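Local coordinates for protein chintase (Rhizomucor miehei, PDB 5YUQ) that probably hydrolyses the beta-1,4 bonds of chitin as a family 18 glycoside hydrolase, with its active site in a tunnel, at residues H24-F29 / G101-W106; D213-W218 / E226-G231; G250-I255 / D308-P313; D327-L332 / L362-D367. All coordinates share one frame; numbering follows the deposited sequence.

Contact 1: H24-F29 / G101-W106; sequences HIVYAF and GLNLDW
Phe29 and Asp105 make the polar-aromatic part of this contact: the phenyl ring reaches the carboxylate obliquely, with Phe29 CE1 3.1 Å and CZ 3.4 Å from Asp105 OD2. Ring and carboxylate planes stand 44° apart. The approach is close for a carbon and an oxygen. Asp105 has its CG anti to the backbone N (chi1 -169°), which carries the carboxylate across to the ring. The peptide bond before Phe29 is cis, a feature also known at this strand in other family 18 enzymes, and Ala28 CB sits 3.3 Å above the centre of the same ring. The apolar part lies two to three residues earlier on the strands, where Val26 CG1 packs 3.7 Å from Asn103 CB and the two side chains cross at about a right angle. No hydrogen bond spans the segments. The Asn103 amide is gripped by other strands: Tyr7 and Ser63 hydroxyls meet its OD1, and Thr146 accepts from its ND2. Segment 101-106 covers most of the DGxxxDxE-type signature of family 18, so Asp105 is consistent with the acidic active-site row, while Asn103 takes a place often held by aspartate. Strands 24-32 and 101-105 are not direct neighbours: strand 59-65 runs between them, parallel to both, and its Ser63 touches Val26, Phe29 and Asp105. The contact thus crosses the inside of the TIM barrel, whereas Leu104 faces outward onto helix 124-139.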
loop_
_atom_site.group_PDB
_atom_site.type_symbol
_atom_site.label_atom_id
_atom_site.label_comp_id
_atom_site.label_asym_id
_atom_site.label_seq_id
_atom_site.Cartn_x
_atom_site.Cartn_y
_atom_site.Cartn_z
ATOM N N HIS A 24 -0.972 15.535 2.182
ATOM C CA HIS A 24 -2.068 14.944 1.443
ATOM C C HIS A 24 -2.645 13.807 2.269
ATOM O O HIS A 24 -1.905 12.949 2.737
ATOM C CB HIS A 24 -1.500 14.422 0.110
ATOM C CG HIS A 24 -2.507 13.816 -0.813
ATOM N ND1 HIS A 24 -2.166 12.839 -1.724
ATOM C CD2 HIS A 24 -3.821 14.077 -1.016
ATOM C CE1 HIS A 24 -3.232 12.507 -2.433
ATOM N NE2 HIS A 24 -4.248 13.246 -2.028
ATOM N N ILE A 25 -3.958 13.816 2.479
ATOM C CA ILE A 25 -4.616 12.699 3.153
ATOM C C ILE A 25 -5.296 11.859 2.089
ATOM O O ILE A 25 -5.934 12.408 1.188
ATOM C CB ILE A 25 -5.680 13.173 4.161
ATOM C CG1 ILE A 25 -5.024 13.883 5.348
ATOM C CG2 ILE A 25 -6.504 11.993 4.680
ATOM C CD1 ILE A 25 -4.193 12.985 6.240
ATOM N N VAL A 26 -5.128 10.544 2.160
ATOM C CA VAL A 26 -5.799 9.636 1.233
ATOM C C VAL A 26 -6.739 8.768 2.046
ATOM O O VAL A 26 -6.307 7.997 2.894
ATOM C CB VAL A 26 -4.797 8.771 0.454
ATOM C CG1 VAL A 26 -5.490 8.097 -0.718
ATOM C CG2 VAL A 26 -3.661 9.640 -0.065
ATOM N N TYR A 27 -8.033 8.928 1.805
ATOM C CA TYR A 27 -9.052 8.326 2.655
ATOM C C TYR A 27 -9.499 6.987 2.068
ATOM O O TYR A 27 -10.059 6.935 0.980
ATOM C CB TYR A 27 -10.241 9.283 2.790
ATOM C CG TYR A 27 -11.233 8.886 3.853
ATOM C CD1 TYR A 27 -12.138 7.853 3.639
ATOM C CD2 TYR A 27 -11.279 9.560 5.060
ATOM C CE1 TYR A 27 -13.044 7.484 4.616
ATOM C CE2 TYR A 27 -12.185 9.206 6.040
ATOM C CZ TYR A 27 -13.067 8.175 5.808
ATOM O OH TYR A 27 -13.958 7.820 6.795
ATOM N N ALA A 28 -9.263 5.908 2.813
ATOM C CA ALA A 28 -9.514 4.549 2.331
ATOM C C ALA A 28 -10.646 3.890 3.121
ATOM O O ALA A 28 -10.661 4.011 4.339
ATOM C CB ALA A 28 -8.242 3.730 2.491
ATOM N N PHE A 29 -11.589 3.191 2.479
ATOM C CA PHE A 29 -11.734 3.047 1.031
ATOM C C PHE A 29 -13.199 3.242 0.655
ATOM O O PHE A 29 -14.098 2.898 1.430
ATOM C CB PHE A 29 -11.397 1.609 0.595
ATOM C CG PHE A 29 -9.927 1.281 0.603
ATOM C CD1 PHE A 29 -9.074 1.842 -0.342
ATOM C CD2 PHE A 29 -9.410 0.382 1.526
ATOM C CE1 PHE A 29 -7.722 1.534 -0.335
ATOM C CE2 PHE A 29 -8.064 0.070 1.539
ATOM C CZ PHE A 29 -7.215 0.653 0.607
ATOM N N GLY A 101 -9.127 14.988 -4.974
ATOM C CA GLY A 101 -8.679 13.972 -5.893
ATOM C C GLY A 101 -9.238 12.591 -5.667
ATOM O O GLY A 101 -9.970 12.347 -4.713
ATOM N N LEU A 102 -8.881 11.687 -6.567
ATOM C CA LEU A 102 -9.256 10.289 -6.452
ATOM C C LEU A 102 -8.005 9.452 -6.596
ATOM O O LEU A 102 -7.204 9.673 -7.500
ATOM C CB LEU A 102 -10.250 9.900 -7.546
ATOM C CG LEU A 102 -11.659 10.479 -7.447
ATOM C CD1 LEU A 102 -12.416 10.232 -8.760
ATOM C CD2 LEU A 102 -12.401 9.872 -6.263
ATOM N N ASN A 103 -7.851 8.501 -5.685
ATOM C CA ASN A 103 -6.750 7.558 -5.698
ATOM C C ASN A 103 -7.334 6.192 -6.029
ATOM O O ASN A 103 -8.065 5.624 -5.229
ATOM C CB ASN A 103 -6.087 7.543 -4.308
ATOM C CG ASN A 103 -5.040 6.445 -4.162
ATOM O OD1 ASN A 103 -5.262 5.440 -3.483
ATOM N ND2 ASN A 103 -3.881 6.651 -4.775
ATOM N N LEU A 104 -7.029 5.655 -7.205
ATOM C CA LEU A 104 -7.623 4.382 -7.606
ATOM C C LEU A 104 -6.711 3.240 -7.177
ATOM O O LEU A 104 -5.523 3.241 -7.483
ATOM C CB LEU A 104 -7.914 4.349 -9.113
ATOM C CG LEU A 104 -8.822 5.489 -9.592
ATOM C CD1 LEU A 104 -9.271 5.254 -11.037
ATOM C CD2 LEU A 104 -10.016 5.694 -8.670
ATOM N N ASP A 105 -7.268 2.297 -6.417
ATOM C CA ASP A 105 -6.502 1.216 -5.803
ATOM C C ASP A 105 -7.083 -0.139 -6.204
ATOM O O ASP A 105 -7.491 -0.947 -5.377
ATOM C CB ASP A 105 -6.505 1.396 -4.274
ATOM C CG ASP A 105 -5.524 0.492 -3.557
ATOM O OD1 ASP A 105 -4.688 -0.179 -4.204
ATOM O OD2 ASP A 105 -5.578 0.449 -2.311
ATOM N N TRP A 106 -7.118 -0.376 -7.502
ATOM C CA TRP A 106 -7.524 -1.661 -8.040
ATOM C C TRP A 106 -6.410 -2.670 -7.791
ATOM O O TRP A 106 -5.284 -2.505 -8.274
ATOM C CB TRP A 106 -7.758 -1.481 -9.539
ATOM C CG TRP A 106 -8.252 -2.680 -10.296
ATOM C CD1 TRP A 106 -8.428 -3.949 -9.829
ATOM C CD2 TRP A 106 -8.637 -2.699 -11.674
ATOM N NE1 TRP A 106 -8.899 -4.763 -10.840
ATOM C CE2 TRP A 106 -9.031 -4.015 -11.981
ATOM C CE3 TRP A 106 -8.685 -1.726 -12.676
ATOM C CZ2 TRP A 106 -9.480 -4.382 -13.244
ATOM C CZ3 TRP A 106 -9.122 -2.089 -13.935
ATOM C CH2 TRP A 106 -9.518 -3.408 -14.208
#

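Contact 2: D213-W218 / E226-G231; sequences DAVKAW and EQLVLG
At the edge of the Trp218 indole, in its plane, lies Ala214 O, 3.2 Å from Trp218 CD1; the same oxygen accepts the helical bond from Trp218 N. Phe154 meets the indole edge-to-face, and NE1 is satisfied by Pro150 O, so the ring's rotation is fixed by partners beyond the helix. Across the contact, Leu228 packs on the stem of the tryptophan: its CD2 is 3.8 Å from Trp218 CB and its CD1 4.0 Å from the same atom. In TIM-barrel terms this is the outer layer of a beta-alpha-beta crossover, in which helix 211-220 connects the parallel neighbours 175-178 and 228-240 and covers them from outside. Leu228 points toward the helix with CG beside its backbone N (chi1 -65°); CD1 touches both Val215 and Trp218, CD2 Trp218 alone. On the Val215 side CD1 comes 3.9 Å from the carbonyl Val215 O and 4.3 Å from Val215 CG1. Val215 also packs on Ile178 of strand 175-178 and on Tyr338 of helix 329-341, the next helix round the barrel.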
loop_
_atom_site.group_PDB
_atom_site.type_symbol
_atom_site.label_atom_id
_atom_site.label_comp_id
_atom_site.label_asym_id
_atom_site.label_seq_id
_atom_site.Cartn_x
_atom_site.Cartn_y
_atom_site.Cartn_z
ATOM N N ASP A 213 13.725 -2.251 -6.658
ATOM C CA ASP A 213 13.390 -3.005 -7.865
ATOM C C ASP A 213 12.082 -2.517 -8.473
ATOM O O ASP A 213 11.945 -2.420 -9.695
ATOM C CB ASP A 213 13.309 -4.503 -7.558
ATOM C CG ASP A 213 14.658 -5.100 -7.236
ATOM O OD1 ASP A 213 15.447 -5.332 -8.175
ATOM O OD2 ASP A 213 14.932 -5.346 -6.046
ATOM N N ALA A 214 11.126 -2.189 -7.611
ATOM C CA ALA A 214 9.837 -1.689 -8.074
ATOM C C ALA A 214 9.987 -0.342 -8.784
ATOM O O ALA A 214 9.437 -0.138 -9.872
ATOM C CB ALA A 214 8.866 -1.565 -6.896
ATOM N N VAL A 215 10.719 0.575 -8.163
ATOM C CA VAL A 215 10.948 1.885 -8.753
ATOM C C VAL A 215 11.633 1.722 -10.097
ATOM O O VAL A 215 11.217 2.330 -11.088
ATOM C CB VAL A 215 11.786 2.773 -7.809
ATOM C CG1 VAL A 215 12.386 3.950 -8.554
ATOM C CG2 VAL A 215 10.927 3.248 -6.652
ATOM N N LYS A 216 12.652 0.870 -10.152
ATOM C CA LYS A 216 13.370 0.666 -11.409
ATOM C C LYS A 216 12.457 0.066 -12.466
ATOM O O LYS A 216 12.524 0.453 -13.632
ATOM C CB LYS A 216 14.602 -0.221 -11.226
ATOM C CG LYS A 216 15.678 0.368 -10.330
ATOM C CD LYS A 216 16.062 1.766 -10.744
ATOM C CE LYS A 216 17.121 2.341 -9.813
ATOM N NZ LYS A 216 18.236 1.374 -9.611
ATOM N N ALA A 217 11.599 -0.866 -12.066
ATOM C CA ALA A 217 10.696 -1.505 -13.018
ATOM C C ALA A 217 9.688 -0.514 -13.587
ATOM O O ALA A 217 9.411 -0.520 -14.785
ATOM C CB ALA A 217 9.977 -2.683 -12.378
ATOM N N TRP A 218 9.156 0.360 -12.730
ATOM C CA TRP A 218 8.161 1.339 -13.165
ATOM C C TRP A 218 8.790 2.435 -14.054
ATOM O O TRP A 218 8.169 2.880 -15.000
ATOM C CB TRP A 218 7.310 1.895 -12.048
ATOM C CG TRP A 218 6.237 1.006 -11.564
ATOM C CD1 TRP A 218 6.331 0.057 -10.527
ATOM C CD2 TRP A 218 4.873 0.973 -11.979
ATOM N NE1 TRP A 218 5.129 -0.509 -10.317
ATOM C CE2 TRP A 218 4.212 0.009 -11.198
ATOM C CE3 TRP A 218 4.143 1.637 -12.952
ATOM C CZ2 TRP A 218 2.901 -0.265 -11.351
ATOM C CZ3 TRP A 218 2.875 1.376 -13.092
ATOM C CH2 TRP A 218 2.221 0.430 -12.288
ATOM N N GLU A 226 9.681 11.289 -11.125
ATOM C CA GLU A 226 9.005 12.332 -10.365
ATOM C C GLU A 226 7.513 12.051 -10.193
ATOM O O GLU A 226 6.849 12.680 -9.370
ATOM C CB GLU A 226 9.239 13.704 -11.003
ATOM C CG GLU A 226 8.704 13.845 -12.399
ATOM C CD GLU A 226 9.120 15.155 -13.038
ATOM O OE1 GLU A 226 8.325 16.117 -12.989
ATOM O OE2 GLU A 226 10.242 15.225 -13.587
ATOM N N GLN A 227 6.987 11.098 -10.956
ATOM C CA GLN A 227 5.588 10.711 -10.796
ATOM C C GLN A 227 5.443 9.430 -9.991
ATOM O O GLN A 227 4.336 8.922 -9.835
ATOM C CB GLN A 227 4.901 10.549 -12.151
ATOM C CG GLN A 227 4.705 11.858 -12.878
ATOM C CD GLN A 227 4.085 11.676 -14.235
ATOM O OE1 GLN A 227 4.780 11.729 -15.254
ATOM N NE2 GLN A 227 2.773 11.443 -14.266
ATOM N N LEU A 228 6.558 8.900 -9.503
ATOM C CA LEU A 228 6.505 7.719 -8.644
ATOM C C LEU A 228 6.585 8.144 -7.191
ATOM O O LEU A 228 7.334 9.053 -6.831
ATOM C CB LEU A 228 7.642 6.754 -8.961
ATOM C CG LEU A 228 7.586 6.135 -10.354
ATOM C CD1 LEU A 228 8.833 5.314 -10.590
ATOM C CD2 LEU A 228 6.329 5.269 -10.524
ATOM N N VAL A 229 5.792 7.489 -6.354
ATOM C CA VAL A 229 5.767 7.773 -4.933
ATOM C C VAL A 229 6.039 6.456 -4.225
ATOM O O VAL A 229 5.381 5.453 -4.499
ATOM C CB VAL A 229 4.400 8.361 -4.531
ATOM C CG1 VAL A 229 4.217 8.337 -3.027
ATOM C CG2 VAL A 229 4.258 9.788 -5.070
ATOM N N LEU A 230 7.038 6.436 -3.353
ATOM C CA LEU A 230 7.383 5.198 -2.663
ATOM C C LEU A 230 6.516 5.011 -1.422
ATOM O O LEU A 230 6.579 5.805 -0.487
ATOM C CB LEU A 230 8.858 5.193 -2.256
ATOM C CG LEU A 230 9.351 3.940 -1.529
ATOM C CD1 LEU A 230 9.226 2.715 -2.413
ATOM C CD2 LEU A 230 10.795 4.120 -1.051
ATOM N N GLY A 231 5.697 3.968 -1.418
ATOM C CA GLY A 231 4.872 3.680 -0.255
ATOM C C GLY A 231 5.654 2.931 0.796
ATOM O O GLY A 231 6.465 2.066 0.469
#

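Contact 3: G250-I255 / D308-P313; sequences GLYVPI and DISKTP
Tyr252 sits at the centre of an inverse gamma turn, closed by Val253 N to Leu251 O at 2.8 Å, and faces a connection in which residues 308-310 are helical in backbone angles and Lys311 and Thr312 form a G1 beta bulge against Asp307. The tyrosine is the one residue of its loop that spans the gap. Its CG lies beside the backbone N (chi1 -57°), and the phenol extends so that its hydroxyl end does the touching: Tyr252 OH is 3.8 Å from Ser310 CB and 4.0 Å from Ile309 CG2. Ile309 also brings CD1 obliquely to within 4.4 Å of Tyr252 CE2. One face of the phenol ring carries Leu251 CD2, 3.9 Å above the plane and shifted toward the rim. No hydrogen bond joins the segments directly; instead Asp307 OD2 bonds Ser310 OG and, weakly, Tyr252 OH, making the carboxylate a shared polar bridge. Segment 308-313 has its own clasp, a salt bridge from Lys311 NZ to Asp308 OD1 at 2.9 Å, which meets the oxygen from above the carboxylate plane. The partly buried contact belongs to what is probably the small alpha+beta insertion domain of family 18 chitinases. Residues 308-311 link antiparallel strands 302-307 and 312-317, the loop 250-255 follows strand 228-240, and helix 329-341 packs on Thr312 through Lys335 and on Pro313 through Ser331.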
loop_
_atom_site.group_PDB
_atom_site.type_symbol
_atom_site.label_atom_id
_atom_site.label_comp_id
_atom_site.label_asym_id
_atom_site.label_seq_id
_atom_site.Cartn_x
_atom_site.Cartn_y
_atom_site.Cartn_z
ATOM N N GLY A 250 20.747 -14.872 10.214
ATOM C CA GLY A 250 20.205 -13.781 9.430
ATOM C C GLY A 250 18.696 -13.924 9.367
ATOM O O GLY A 250 18.106 -14.757 10.068
ATOM N N LEU A 251 18.074 -13.118 8.515
ATOM C CA LEU A 251 16.623 -13.070 8.399
ATOM C C LEU A 251 16.057 -14.183 7.530
ATOM O O LEU A 251 14.956 -14.673 7.778
ATOM C CB LEU A 251 16.209 -11.712 7.812
ATOM C CG LEU A 251 14.766 -11.540 7.323
ATOM C CD1 LEU A 251 13.783 -11.627 8.484
ATOM C CD2 LEU A 251 14.607 -10.204 6.580
ATOM N N TYR A 252 16.802 -14.574 6.501
ATOM C CA TYR A 252 16.218 -15.345 5.402
ATOM C C TYR A 252 16.180 -16.844 5.668
ATOM O O TYR A 252 16.811 -17.633 4.967
ATOM C CB TYR A 252 16.953 -15.015 4.099
ATOM C CG TYR A 252 16.906 -13.532 3.791
ATOM C CD1 TYR A 252 15.770 -12.954 3.241
ATOM C CD2 TYR A 252 17.987 -12.708 4.080
ATOM C CE1 TYR A 252 15.714 -11.597 2.972
ATOM C CE2 TYR A 252 17.941 -11.345 3.821
ATOM C CZ TYR A 252 16.800 -10.801 3.267
ATOM O OH TYR A 252 16.746 -9.458 2.998
ATOM N N VAL A 253 15.412 -17.225 6.682
ATOM C CA VAL A 253 15.356 -18.608 7.139
ATOM C C VAL A 253 14.031 -19.252 6.764
ATOM O O VAL A 253 13.049 -18.554 6.512
ATOM C CB VAL A 253 15.535 -18.678 8.670
ATOM C CG1 VAL A 253 16.868 -18.076 9.070
ATOM C CG2 VAL A 253 14.390 -17.959 9.378
ATOM N N PRO A 254 13.995 -20.589 6.708
ATOM C CA PRO A 254 12.749 -21.253 6.316
ATOM C C PRO A 254 11.597 -20.949 7.272
ATOM O O PRO A 254 11.798 -20.888 8.490
ATOM C CB PRO A 254 13.125 -22.736 6.368
ATOM C CG PRO A 254 14.582 -22.736 6.055
ATOM C CD PRO A 254 15.120 -21.538 6.778
ATOM N N ILE A 255 10.407 -20.736 6.714
ATOM C CA ILE A 255 9.218 -20.459 7.518
ATOM C C ILE A 255 8.127 -21.495 7.302
ATOM O O ILE A 255 8.144 -22.243 6.323
ATOM C CB ILE A 255 8.623 -19.074 7.212
ATOM C CG1 ILE A 255 8.331 -18.923 5.717
ATOM C CG2 ILE A 255 9.559 -17.970 7.703
ATOM C CD1 ILE A 255 7.450 -17.725 5.395
ATOM N N ASP A 308 21.126 -5.922 6.698
ATOM C CA ASP A 308 21.865 -4.973 5.870
ATOM C C ASP A 308 21.461 -5.025 4.392
ATOM O O ASP A 308 21.552 -4.021 3.704
ATOM C CB ASP A 308 23.376 -5.174 6.023
ATOM C CG ASP A 308 24.182 -4.064 5.372
ATOM O OD1 ASP A 308 23.832 -2.876 5.552
ATOM O OD2 ASP A 308 25.166 -4.379 4.671
ATOM N N ILE A 309 21.009 -6.175 3.901
ATOM C CA ILE A 309 20.584 -6.254 2.502
ATOM C C ILE A 309 19.349 -5.398 2.220
ATOM O O ILE A 309 19.361 -4.556 1.317
ATOM C CB ILE A 309 20.324 -7.708 2.062
ATOM C CG1 ILE A 309 21.652 -8.447 1.883
ATOM C CG2 ILE A 309 19.534 -7.738 0.762
ATOM C CD1 ILE A 309 21.504 -9.939 1.651
ATOM N N SER A 310 18.294 -5.598 3.007
ATOM C CA SER A 310 17.017 -4.928 2.768
ATOM C C SER A 310 16.932 -3.571 3.442
ATOM O O SER A 310 16.014 -2.804 3.168
ATOM C CB SER A 310 15.851 -5.804 3.237
ATOM O OG SER A 310 15.860 -5.950 4.643
ATOM N N LYS A 311 17.901 -3.277 4.311
ATOM C CA LYS A 311 17.911 -2.067 5.128
ATOM C C LYS A 311 16.666 -1.969 5.998
ATOM O O LYS A 311 16.036 -0.914 6.057
ATOM C CB LYS A 311 18.033 -0.797 4.270
ATOM C CG LYS A 311 19.104 -0.860 3.199
ATOM C CD LYS A 311 20.489 -0.948 3.815
ATOM C CE LYS A 311 21.542 -1.123 2.724
ATOM N NZ LYS A 311 22.903 -1.393 3.281
ATOM N N THR A 312 16.331 -3.059 6.692
ATOM C CA THR A 312 15.182 -3.078 7.601
ATOM C C THR A 312 15.500 -3.854 8.870
ATOM O O THR A 312 16.332 -4.763 8.846
ATOM C CB THR A 312 13.933 -3.723 6.951
ATOM O OG1 THR A 312 14.234 -5.066 6.551
ATOM C CG2 THR A 312 13.477 -2.933 5.728
ATOM N N PRO A 313 14.819 -3.508 9.971
ATOM C CA PRO A 313 15.017 -4.241 11.226
ATOM C C PRO A 313 14.176 -5.503 11.226
ATOM O O PRO A 313 13.158 -5.581 10.535
ATOM C CB PRO A 313 14.470 -3.271 12.273
ATOM C CG PRO A 313 13.364 -2.549 11.531
ATOM C CD PRO A 313 13.911 -2.357 10.137
#

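Contact 4: D327-L332 / L362-D367; sequences DDAASL and LNALQD
Ala364 CB is the centre of this apolar contact, pressed onto the first turn of helix 329-341, whose start is closed by a capping box. The methyl lies 3.7 Å from Ala329 O and 4.0 Å from Leu332 CB, and the small alanines let the backbones approach closely. Leu365 adds a second touch, its CD2 coming 4.0 Å from Leu332 CB. With CG beside the backbone N (chi1 -61°), Leu365 swings its branch back toward the helix; both leucines also rest on Phe234 of barrel strand 228-240, and Leu365 reaches Leu4 of strand 4-9. The segments share no hydrogen bond, so the polar bonds serve each one separately. In the capping box Asp328 OD1 accepts from Ser331 N, nearly straight at 169°, while Asp328 N gives to Ser331 OG. That hydroxyl in turn donates to Asp327 OD1, an oxygen also salt-bridged to Lys335. On the other segment, which passes through a type I turn from Asn363 to Gln366, Leu362 O is held from opposite faces of its carbonyl plane by Leu365 N and Gln366 NE2, the latter 3.0 Å away with an N-H...O angle of 178°.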
loop_
_atom_site.group_PDB
_atom_site.type_symbol
_atom_site.label_atom_id
_atom_site.label_comp_id
_atom_site.label_asym_id
_atom_site.label_seq_id
_atom_site.Cartn_x
_atom_site.Cartn_y
_atom_site.Cartn_z
ATOM N N ASP A 327 9.481 -1.892 10.121
ATOM C CA ASP A 327 10.195 -0.676 9.776
ATOM C C ASP A 327 10.241 0.238 10.974
ATOM O O ASP A 327 9.280 0.319 11.741
ATOM C CB ASP A 327 9.541 0.027 8.595
ATOM C CG ASP A 327 10.050 -0.499 7.284
ATOM O OD1 ASP A 327 11.086 0.015 6.811
ATOM O OD2 ASP A 327 9.447 -1.453 6.746
ATOM N N ASP A 328 11.380 0.898 11.148
ATOM C CA ASP A 328 11.551 1.818 12.265
ATOM C C ASP A 328 12.020 3.168 11.747
ATOM O O ASP A 328 11.975 3.423 10.543
ATOM C CB ASP A 328 12.506 1.247 13.323
ATOM C CG ASP A 328 13.851 0.829 12.751
ATOM O OD1 ASP A 328 14.166 1.191 11.603
ATOM O OD2 ASP A 328 14.621 0.143 13.471
ATOM N N ALA A 329 12.451 4.051 12.639
ATOM C CA ALA A 329 12.844 5.376 12.183
ATOM C C ALA A 329 14.014 5.282 11.218
ATOM O O ALA A 329 14.041 5.988 10.208
ATOM C CB ALA A 329 13.179 6.272 13.352
ATOM N N ALA A 330 14.969 4.406 11.521
ATOM C CA ALA A 330 16.155 4.265 10.678
ATOM C C ALA A 330 15.806 3.764 9.281
ATOM O O ALA A 330 16.252 4.329 8.278
ATOM C CB ALA A 330 17.160 3.329 11.331
ATOM N N SER A 331 15.027 2.689 9.206
ATOM C CA SER A 331 14.702 2.109 7.912
ATOM C C SER A 331 13.812 3.037 7.087
ATOM O O SER A 331 13.962 3.104 5.873
ATOM C CB SER A 331 14.066 0.725 8.066
ATOM O OG SER A 331 12.789 0.824 8.660
ATOM N N LEU A 332 12.905 3.766 7.737
ATOM C CA LEU A 332 12.081 4.729 6.995
ATOM C C LEU A 332 12.930 5.888 6.478
ATOM O O LEU A 332 12.754 6.342 5.336
ATOM C CB LEU A 332 10.914 5.247 7.838
ATOM C CG LEU A 332 9.801 4.228 8.115
ATOM C CD1 LEU A 332 8.630 4.912 8.806
ATOM C CD2 LEU A 332 9.344 3.541 6.821
ATOM N N LEU A 362 6.133 8.975 11.464
ATOM C CA LEU A 362 5.810 10.103 10.588
ATOM C C LEU A 362 6.927 11.142 10.610
ATOM O O LEU A 362 7.273 11.709 9.574
ATOM C CB LEU A 362 4.464 10.727 10.965
ATOM C CG LEU A 362 3.953 11.896 10.114
ATOM C CD1 LEU A 362 3.872 11.521 8.637
ATOM C CD2 LEU A 362 2.597 12.363 10.623
ATOM N N ASN A 363 7.519 11.352 11.782
ATOM C CA ASN A 363 8.686 12.219 11.883
ATOM C C ASN A 363 9.833 11.717 11.020
ATOM O O ASN A 363 10.566 12.504 10.438
ATOM C CB ASN A 363 9.145 12.342 13.338
ATOM C CG ASN A 363 8.216 13.201 14.159
ATOM O OD1 ASN A 363 7.384 13.923 13.611
ATOM N ND2 ASN A 363 8.364 13.151 15.472
ATOM N N ALA A 364 9.981 10.398 10.938
ATOM C CA ALA A 364 11.039 9.789 10.134
ATOM C C ALA A 364 10.889 10.062 8.642
ATOM O O ALA A 364 11.820 9.855 7.867
ATOM C CB ALA A 364 11.083 8.281 10.385
ATOM N N LEU A 365 9.710 10.514 8.234
ATOM C CA LEU A 365 9.465 10.762 6.822
ATOM C C LEU A 365 9.666 12.220 6.432
ATOM O O LEU A 365 9.630 12.533 5.251
ATOM C CB LEU A 365 8.050 10.323 6.432
ATOM C CG LEU A 365 7.730 8.839 6.613
ATOM C CD1 LEU A 365 6.303 8.530 6.146
ATOM C CD2 LEU A 365 8.742 7.994 5.860
ATOM N N GLN A 366 9.889 13.103 7.402
ATOM C CA GLN A 366 9.829 14.536 7.103
ATOM C C GLN A 366 10.826 15.049 6.076
ATOM O O GLN A 366 10.550 16.039 5.411
ATOM C CB GLN A 366 9.880 15.372 8.389
ATOM C CG GLN A 366 8.692 15.102 9.290
ATOM C CD GLN A 366 7.375 15.395 8.596
ATOM O OE1 GLN A 366 7.119 16.526 8.176
ATOM N NE2 GLN A 366 6.530 14.376 8.468
ATOM N N ASP A 367 11.963 14.385 5.911
ATOM C CA ASP A 367 12.949 14.872 4.950
ATOM C C ASP A 367 12.444 14.864 3.508
ATOM O O ASP A 367 13.041 15.499 2.648
ATOM C CB ASP A 367 14.274 14.108 5.051
ATOM C CG ASP A 367 15.057 14.460 6.297
ATOM O OD1 ASP A 367 14.737 15.485 6.936
ATOM O OD2 ASP A 367 15.999 13.713 6.636
#

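Overall arrangement
Contacts 1, 2 and 4 are buried and belong to the TIM barrel; contact 3 is only partly buried and lies in the outlying part, across the chain's centre from contact 1. Contact 1 is inside the barrel, where apolar side chains of one strand meet Asn103 and Asp105 of another, whereas contacts 2 and 4 are apolar packing on its outer layer. Strand 228-240 supports both of these: it supplies residues 228-231 of contact 2 and, further along, Phe234 beneath 327-332 and 362-367. Contacts 3 and 4 touch directly, Lys311 O lying 3.3 Å from Ser331 CB, so the hairpin end leans on the capped helix start. Contacts 1 and 3 are farthest apart, with centres about 31 Å from each other.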